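Local coordinates for protein aspartokinase (Synechocystis, PDB 3L76) that probably phosphorylates the beta-carboxyl group of L-aspartate with ATP, opening the route to lysine and threonine, and binds both amino acids at its ACT domains, at residues A[284-289]-A[313-317]; A[543-548]-A[567-571]. All coordinates share one frame. Residues are numbered along the deposited sequence.

Contact 1: residues A[284-289]-A[313-317]; sequences VASKLF and DIAFT. With THR (threonine), chain C.
An offset edge-to-face aromatic pair joins helix to sheet here: the edge of F289 is directed at the face of F316, centroids 5.7 Å apart and planes at 70°, within the core of an ACT domain, where a helix lies on an antiparallel sheet. The start of the helix, 284-289, runs at 35° to the extended strand 313-317, the axes 10.6 Å apart at closest approach; A285 CA sits nearest I314 CA (7.7 Å) and F289 CA nearest F316 CA (9.8 Å). I314 (m, t) and F316 (chi1 p) point their CA-to-CB bonds toward the helix, while A315 between them points away. I314 makes the most contacts: its CG2 meets L288 CD1 at 3.8 Å and F289 CZ at 3.6 Å, and its CD1 meets A285 CB at 4.0 Å. L288 and F316 are also covered by helix 323-333. At its N-terminus the helix receives the carboxylate of a bound threonine, consistent with the feedback control known for aspartokinases: A285 N donates to THR OXT at 2.8 Å.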
loop_
_atom_site.group_PDB
_atom_site.type_symbol
_atom_site.label_atom_id
_atom_site.label_comp_id
_atom_site.label_asym_id
_atom_site.label_seq_id
_atom_site.Cartn_x
_atom_site.Cartn_y
_atom_site.Cartn_z
ATOM N N VAL A 284 45.570 34.475 19.776
ATOM C CA VAL A 284 45.892 33.905 21.071
ATOM C C VAL A 284 45.931 32.371 21.033
ATOM O O VAL A 284 46.965 31.762 21.337
ATOM C CB VAL A 284 44.925 34.377 22.151
ATOM C CG1 VAL A 284 45.350 33.828 23.496
ATOM C CG2 VAL A 284 44.894 35.891 22.194
ATOM N N ALA A 285 44.822 31.740 20.654
ATOM C CA ALA A 285 44.794 30.276 20.646
ATOM C C ALA A 285 45.840 29.757 19.680
ATOM O O ALA A 285 46.548 28.800 19.984
ATOM C CB ALA A 285 43.408 29.739 20.292
ATOM N N SER A 286 45.942 30.406 18.521
ATOM C CA SER A 286 46.966 30.068 17.544
ATOM C C SER A 286 48.349 29.918 18.185
ATOM O O SER A 286 48.987 28.879 18.045
ATOM C CB SER A 286 47.019 31.119 16.445
ATOM O OG SER A 286 47.933 30.731 15.440
ATOM N N LYS A 287 48.798 30.944 18.908
ATOM C CA LYS A 287 50.131 30.919 19.515
ATOM C C LYS A 287 50.300 29.833 20.571
ATOM O O LYS A 287 51.289 29.112 20.562
ATOM C CB LYS A 287 50.539 32.275 20.105
ATOM C CG LYS A 287 51.910 32.211 20.771
ATOM C CD LYS A 287 52.584 33.561 20.875
ATOM C CE LYS A 287 54.109 33.421 20.817
ATOM N NZ LYS A 287 54.602 32.951 19.483
ATOM N N LEU A 288 49.342 29.735 21.484
ATOM C CA LEU A 288 49.348 28.682 22.497
ATOM C C LEU A 288 49.661 27.311 21.898
ATOM O O LEU A 288 50.642 26.655 22.258
ATOM C CB LEU A 288 47.988 28.604 23.188
ATOM C CG LEU A 288 47.936 28.244 24.677
ATOM C CD1 LEU A 288 46.554 27.670 25.044
ATOM C CD2 LEU A 288 49.034 27.291 25.083
ATOM N N PHE A 289 48.816 26.872 20.979
ATOM C CA PHE A 289 48.891 25.499 20.532
ATOM C C PHE A 289 50.022 25.298 19.537
ATOM O O PHE A 289 50.571 24.206 19.432
ATOM C CB PHE A 289 47.531 25.017 19.993
ATOM C CG PHE A 289 46.450 24.985 21.046
ATOM C CD1 PHE A 289 46.403 23.959 21.984
ATOM C CD2 PHE A 289 45.496 25.985 21.112
ATOM C CE1 PHE A 289 45.416 23.928 22.962
ATOM C CE2 PHE A 289 44.502 25.965 22.088
ATOM C CZ PHE A 289 44.463 24.934 23.015
ATOM N N ASP A 313 39.159 31.943 28.875
ATOM C CA ASP A 313 40.061 30.870 29.293
ATOM C C ASP A 313 40.248 29.875 28.137
ATOM O O ASP A 313 39.418 29.779 27.229
ATOM C CB ASP A 313 39.529 30.155 30.518
ATOM C CG ASP A 313 39.148 31.099 31.643
ATOM O OD1 ASP A 313 39.846 32.116 31.878
ATOM O OD2 ASP A 313 38.140 30.800 32.311
ATOM N N ILE A 314 41.355 29.153 28.155
ATOM C CA ILE A 314 41.554 28.050 27.234
ATOM C C ILE A 314 41.974 26.795 28.008
ATOM O O ILE A 314 42.948 26.818 28.761
ATOM C CB ILE A 314 42.575 28.375 26.167
ATOM C CG1 ILE A 314 42.135 29.612 25.379
ATOM C CG2 ILE A 314 42.759 27.178 25.246
ATOM C CD1 ILE A 314 43.084 30.023 24.265
ATOM N N ALA A 315 41.223 25.710 27.843
ATOM C CA ALA A 315 41.525 24.480 28.557
ATOM C C ALA A 315 41.791 23.375 27.574
ATOM O O ALA A 315 41.205 23.341 26.504
ATOM C CB ALA A 315 40.407 24.101 29.504
ATOM N N PHE A 316 42.722 22.502 27.924
ATOM C CA PHE A 316 42.993 21.321 27.119
ATOM C C PHE A 316 43.410 20.164 28.012
ATOM O O PHE A 316 43.738 20.361 29.180
ATOM C CB PHE A 316 44.019 21.599 26.022
ATOM C CG PHE A 316 45.361 22.032 26.527
ATOM C CD1 PHE A 316 46.347 21.110 26.787
ATOM C CD2 PHE A 316 45.645 23.372 26.717
ATOM C CE1 PHE A 316 47.596 21.515 27.237
ATOM C CE2 PHE A 316 46.888 23.777 27.175
ATOM C CZ PHE A 316 47.858 22.846 27.433
ATOM N N THR A 317 43.335 18.948 27.488
ATOM C CA THR A 317 43.823 17.808 28.243
ATOM C C THR A 317 44.913 17.096 27.497
ATOM O O THR A 317 45.067 17.214 26.287
ATOM C CB THR A 317 42.719 16.778 28.603
ATOM O OG1 THR A 317 42.239 16.129 27.411
ATOM C CG2 THR A 317 41.586 17.460 29.359
HETATM N N THR C . 39.763 34.725 20.787
HETATM C CA THR C . 41.094 34.113 20.905
HETATM C C THR C . 41.660 33.710 19.548
HETATM O O THR C . 40.981 33.854 18.516
HETATM C CB THR C . 41.092 32.905 21.861
HETATM O OG1 THR C . 40.217 31.883 21.355
HETATM C CG2 THR C . 40.598 33.338 23.235
HETATM O OXT THR C . 42.812 33.266 19.469
#

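Contact 2: residues A[543-548]-A[567-571]; sequences VAAHFF and KISCV. With LYS (lysine), chain E.
Helix 543-548 and strand 567-571 run in nearly the same direction, their axes at 28° and 10.2 Å apart at closest approach, with A544 CA 7.2 Å from I568 CA and F548 CA 8.5 Å from C570 CA. This is the helix-on-sheet layer of an ACT domain. The CA-to-CB bonds of I568 and C570 point toward the helix, that of S569 away. I568 (m, t) packs against the first turn, its CD1 4.3 Å from V543 CG1 and 3.8 Å from A544 CB, its CG2 3.8 Å from F547 CD2. C570 (m) brings its sulfur against two aromatic rings: F547 (t) is met obliquely, SG 4.4 Å from the ring centroid, whereas F548 (m) is met at its edge, SG 3.5 Å from CE1. A bound lysine turns its carboxylate to the helix N-terminus: A544 N donates to LYS OXT at 3.2 Å, and V543 N does so weakly at 3.0 Å. The ligand's aliphatic chain reaches the strand, where I568 CG1 lies 3.5 Å from LYS CE.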
loop_
_atom_site.group_PDB
_atom_site.type_symbol
_atom_site.label_atom_id
_atom_site.label_comp_id
_atom_site.label_asym_id
_atom_site.label_seq_id
_atom_site.Cartn_x
_atom_site.Cartn_y
_atom_site.Cartn_z
ATOM N N VAL A 543 47.564 19.669 14.888
ATOM C CA VAL A 543 46.385 19.784 14.026
ATOM C C VAL A 543 45.501 20.958 14.453
ATOM O O VAL A 543 45.153 21.835 13.662
ATOM C CB VAL A 543 45.542 18.502 13.997
ATOM C CG1 VAL A 543 44.252 18.748 13.239
ATOM C CG2 VAL A 543 46.322 17.367 13.360
ATOM N N ALA A 544 45.119 20.971 15.714
ATOM C CA ALA A 544 44.358 22.099 16.208
ATOM C C ALA A 544 45.127 23.411 15.980
ATOM O O ALA A 544 44.534 24.433 15.627
ATOM C CB ALA A 544 44.034 21.911 17.669
ATOM N N ALA A 545 46.444 23.378 16.167
ATOM C CA ALA A 545 47.233 24.591 16.031
ATOM C C ALA A 545 47.151 25.129 14.611
ATOM O O ALA A 545 46.991 26.331 14.395
ATOM C CB ALA A 545 48.673 24.355 16.445
ATOM N N HIS A 546 47.240 24.235 13.638
ATOM C CA HIS A 546 47.150 24.643 12.245
ATOM C C HIS A 546 45.804 25.271 11.925
ATOM O O HIS A 546 45.729 26.267 11.220
ATOM C CB HIS A 546 47.393 23.458 11.324
ATOM C CG HIS A 546 47.809 23.854 9.945
ATOM N ND1 HIS A 546 48.817 24.767 9.711
ATOM C CD2 HIS A 546 47.359 23.471 8.727
ATOM C CE1 HIS A 546 48.968 24.924 8.411
ATOM N NE2 HIS A 546 48.095 24.150 7.789
ATOM N N PHE A 547 44.742 24.663 12.447
ATOM C CA PHE A 547 43.381 25.158 12.271
ATOM C C PHE A 547 43.233 26.591 12.824
ATOM O O PHE A 547 42.796 27.502 12.113
ATOM C CB PHE A 547 42.397 24.165 12.921
ATOM C CG PHE A 547 40.944 24.522 12.753
ATOM C CD1 PHE A 547 40.527 25.383 11.750
ATOM C CD2 PHE A 547 39.990 23.985 13.603
ATOM C CE1 PHE A 547 39.185 25.714 11.609
ATOM C CE2 PHE A 547 38.640 24.309 13.469
ATOM C CZ PHE A 547 38.238 25.171 12.470
ATOM N N PHE A 548 43.623 26.792 14.081
ATOM C CA PHE A 548 43.534 28.110 14.713
ATOM C C PHE A 548 44.415 29.152 14.025
ATOM O O PHE A 548 44.047 30.319 13.924
ATOM C CB PHE A 548 43.910 28.027 16.189
ATOM C CG PHE A 548 43.151 26.992 16.950
ATOM C CD1 PHE A 548 41.863 26.634 16.568
ATOM C CD2 PHE A 548 43.719 26.372 18.054
ATOM C CE1 PHE A 548 41.152 25.672 17.271
ATOM C CE2 PHE A 548 43.010 25.412 18.769
ATOM C CZ PHE A 548 41.721 25.069 18.380
ATOM N N LYS A 567 37.097 15.605 15.820
ATOM C CA LYS A 567 36.408 16.813 15.358
ATOM C C LYS A 567 36.805 18.012 16.198
ATOM O O LYS A 567 36.768 17.946 17.424
ATOM C CB LYS A 567 34.887 16.654 15.426
ATOM C CG LYS A 567 34.132 17.807 14.782
ATOM C CD LYS A 567 32.607 17.575 14.763
ATOM C CE LYS A 567 31.925 18.407 13.666
ATOM N NZ LYS A 567 30.470 18.539 13.909
ATOM N N ILE A 568 37.204 19.093 15.533
ATOM C CA ILE A 568 37.374 20.392 16.181
ATOM C C ILE A 568 36.372 21.373 15.582
ATOM O O ILE A 568 36.288 21.507 14.362
ATOM C CB ILE A 568 38.803 20.968 16.035
ATOM C CG1 ILE A 568 39.852 19.981 16.550
ATOM C CG2 ILE A 568 38.922 22.263 16.815
ATOM C CD1 ILE A 568 41.204 20.132 15.879
ATOM N N SER A 569 35.591 22.015 16.448
ATOM C CA SER A 569 34.686 23.096 16.059
ATOM C C SER A 569 35.106 24.443 16.683
ATOM O O SER A 569 35.410 24.529 17.879
ATOM C CB SER A 569 33.254 22.775 16.496
ATOM O OG SER A 569 32.736 21.671 15.811
ATOM N N CYS A 570 35.104 25.493 15.872
ATOM C CA CYS A 570 35.285 26.856 16.379
ATOM C C CYS A 570 34.040 27.662 16.107
ATOM O O CYS A 570 33.554 27.691 14.973
ATOM C CB CYS A 570 36.455 27.555 15.690
ATOM S SG CYS A 570 38.047 26.913 16.128
ATOM N N VAL A 571 33.522 28.318 17.140
ATOM C CA VAL A 571 32.460 29.292 16.935
ATOM C C VAL A 571 33.091 30.622 16.573
ATOM O O VAL A 571 34.140 30.997 17.084
ATOM C CB VAL A 571 31.554 29.462 18.154
ATOM C CG1 VAL A 571 30.483 30.505 17.867
ATOM C CG2 VAL A 571 30.914 28.161 18.486
HETATM N N LYS E . 45.386 15.744 18.803
HETATM C CA LYS E . 45.348 16.878 17.890
HETATM C C LYS E . 46.388 17.925 18.313
HETATM O O LYS E . 47.064 17.775 19.343
HETATM C CB LYS E . 43.940 17.487 17.820
HETATM C CG LYS E . 43.340 17.913 19.179
HETATM C CD LYS E . 41.929 18.512 19.001
HETATM C CE LYS E . 40.878 17.431 18.758
HETATM N NZ LYS E . 40.921 16.392 19.847
HETATM O OXT LYS E . 46.595 18.927 17.623
#

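How the contacts relate
Contacts 1 and 2 illustrate how a repeated domain can build shared amino-acid binding sites, probably regulatory. Each is a helix-on-strand layer from a different ACT domain, their centres 10 Å apart, and both strands belong to one antiparallel sheet. The two helices pack directly: F289 CD2 lies 3.5 Å from F548 CE2, F289 C 3.5 Å from A545 CB, and A285 CB 4.1 Å from F548 CD2. Each ligand spans both domains. The threonine at contact 1 is also hydrogen-bonded to N557 and I558, and the lysine at contact 2 to D298, I299 and D300. The side chain of F548 is about 6 Å from the threonine and that of F289 about 7 Å from the lysine.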